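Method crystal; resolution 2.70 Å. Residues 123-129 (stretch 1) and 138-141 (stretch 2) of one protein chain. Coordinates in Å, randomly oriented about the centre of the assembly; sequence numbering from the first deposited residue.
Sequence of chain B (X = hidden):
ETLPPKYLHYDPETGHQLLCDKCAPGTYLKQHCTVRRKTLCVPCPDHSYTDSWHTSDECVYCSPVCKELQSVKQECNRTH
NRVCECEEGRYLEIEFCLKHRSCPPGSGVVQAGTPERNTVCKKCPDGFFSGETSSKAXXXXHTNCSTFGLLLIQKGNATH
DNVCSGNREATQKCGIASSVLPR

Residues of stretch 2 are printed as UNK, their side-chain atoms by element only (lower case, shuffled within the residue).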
# COMPACT_ATOMS: atom_id res chain seq x y z
N LYS B 123 11.57 30.21 -23.51
CA LYS B 123 12.33 30.51 -24.72
C LYS B 123 12.53 32.01 -24.88
O LYS B 123 11.67 32.81 -24.49
CB LYS B 123 11.63 29.94 -25.95
CG LYS B 123 11.54 28.42 -25.96
CD LYS B 123 10.87 27.90 -27.23
CE LYS B 123 11.69 28.21 -28.47
NZ LYS B 123 13.03 27.54 -28.47
N CYS B 124 13.66 32.40 -25.45
CA CYS B 124 14.00 33.81 -25.62
C CYS B 124 13.25 34.39 -26.81
O CYS B 124 12.91 33.67 -27.75
CB CYS B 124 15.50 33.97 -25.82
SG CYS B 124 16.52 33.02 -24.66
N PRO B 125 13.01 35.71 -26.79
CA PRO B 125 12.37 36.40 -27.92
C PRO B 125 13.32 36.54 -29.10
O PRO B 125 14.49 36.16 -29.00
CB PRO B 125 12.01 37.77 -27.34
CG PRO B 125 13.00 37.99 -26.26
CD PRO B 125 13.29 36.64 -25.67
N ASP B 126 12.82 37.07 -30.21
CA ASP B 126 13.62 37.22 -31.42
C ASP B 126 14.83 38.12 -31.17
O ASP B 126 14.70 39.21 -30.61
CB ASP B 126 12.76 37.79 -32.55
CG ASP B 126 13.52 37.90 -33.86
OD1 ASP B 126 14.46 37.10 -34.07
OD2 ASP B 126 13.18 38.78 -34.68
N GLY B 127 16.00 37.66 -31.59
CA GLY B 127 17.23 38.41 -31.43
C GLY B 127 18.10 37.88 -30.31
O GLY B 127 19.18 38.42 -30.04
N PHE B 128 17.63 36.83 -29.64
CA PHE B 128 18.37 36.24 -28.52
C PHE B 128 18.78 34.80 -28.83
O PHE B 128 18.01 34.04 -29.42
CB PHE B 128 17.51 36.27 -27.25
CG PHE B 128 17.34 37.64 -26.67
CD1 PHE B 128 16.38 38.51 -27.17
CD2 PHE B 128 18.13 38.06 -25.61
CE1 PHE B 128 16.22 39.77 -26.63
CE2 PHE B 128 17.97 39.32 -25.07
CZ PHE B 128 17.02 40.18 -25.58
N PHE B 129 19.99 34.44 -28.42
CA PHE B 129 20.49 33.09 -28.61
C PHE B 129 21.40 32.71 -27.45
O PHE B 129 22.62 32.86 -27.52
CB PHE B 129 21.25 32.98 -29.93
CG PHE B 129 21.55 31.56 -30.35
CD1 PHE B 129 22.71 30.93 -29.92
CD2 PHE B 129 20.68 30.87 -31.17
CE1 PHE B 129 22.98 29.63 -30.30
CE2 PHE B 129 20.95 29.57 -31.56
CZ PHE B 129 22.10 28.95 -31.12
N UNK B 138 20.18 34.35 -17.80
CA UNK B 138 19.08 34.64 -18.73
C UNK B 138 19.53 34.60 -20.19
O UNK B 138 20.61 34.09 -20.49
c UNK B 138 19.93 36.68 -17.87
c UNK B 138 20.73 35.59 -17.21
c UNK B 138 18.67 36.06 -18.34
N UNK B 139 18.71 35.13 -21.08
CA UNK B 139 19.04 35.18 -22.50
C UNK B 139 19.87 36.42 -22.81
O UNK B 139 19.61 37.50 -22.29
c UNK B 139 17.76 35.19 -23.34
s UNK B 139 16.56 33.94 -22.85
N UNK B 140 20.88 36.25 -23.66
CA UNK B 140 21.77 37.35 -24.02
C UNK B 140 21.48 37.84 -25.44
O UNK B 140 21.08 37.06 -26.30
c UNK B 140 23.25 36.92 -23.94
c UNK B 140 23.53 36.23 -22.60
c UNK B 140 24.17 38.11 -24.14
c UNK B 140 23.21 37.10 -21.39
N UNK B 141 21.68 39.13 -25.66
CA UNK B 141 21.44 39.73 -26.97
C UNK B 141 22.70 39.65 -27.84
O UNK B 141 22.61 39.53 -29.06
c UNK B 141 21.02 41.20 -26.81
c UNK B 141 20.76 41.91 -28.12
c UNK B 141 20.37 43.37 -27.90
c UNK B 141 19.11 43.51 -27.07
n UNK B 141 17.93 42.85 -27.70
O HOH W 1 21.18 37.08 -30.79

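Position 138 carries three side-chain carbons, and these close a ring onto the backbone nitrogen, one of them lying within bonding distance of N. Such a ring belongs to proline. Pro138 makes no contact with the first stretch; its ring stays well clear of it, and the residue leads the chain into the junction that follows.

At position 139 the side chain consists of one carbon followed by one sulfur, and the CA-to-CB bond points toward the first stretch. The sulfur lies 2.0 Å from SG of Cys124, a separation that only a covalent bond allows. The residue is therefore cysteine, and Cys139 forms a disulfide with Cys124. The bridge has a chi3 of -78°, with chi1 in the m well at both ends, and CA of Cys124 lies 6.1 Å from CA of Cys139. Beside it, CB of Cys139 packs at 3.7 Å against CD2 of Phe128, so the ring extends the apolar contact beyond the sulfurs.

Position 140 has four side-chain carbons, forked at the first, with one arm two carbons long. This pattern of beta branching without any heteroatom identifies isoleucine. The CA-to-CB bond of Ile140 points away from the first stretch; the residue also touches a crystal neighbour. Its contribution comes from the backbone: the carbonyl O of Ile140 approaches CD2 of Phe128 at 3.2 Å and N of Phe129 at 3.5 Å, although no hydrogen bond forms.

Position 141 bears four carbons in a row ending in a nitrogen, the unbranched chain of lysine. The first torsions of Lys141 are t and t, after which two m torsions bend the chain so that NZ comes to 3.5 Å from CZ of Phe128. The ring meets this amine obliquely.

The contact is anchored by the disulfide and broadened by Phe128, whose side chain starts sideways but brings its end close to the second stretch. A type II turn from Pro125 to Phe128, closed by a 3.3 Å hydrogen bond from Phe128 N to Pro125 O, carries the chain from the cysteine to this ring; Gly127 suits it, since a CB at its backbone angles would jam against the preceding carbonyl. No direct hydrogen bond joins the stretches. A water instead donates to O of Gly127 at 2.5 Å and, weakly, to O of Lys141 at 3.3 Å, linking two carbonyls that have no hydrogen to offer each other.

Stretch 2 (138-141) PCIK
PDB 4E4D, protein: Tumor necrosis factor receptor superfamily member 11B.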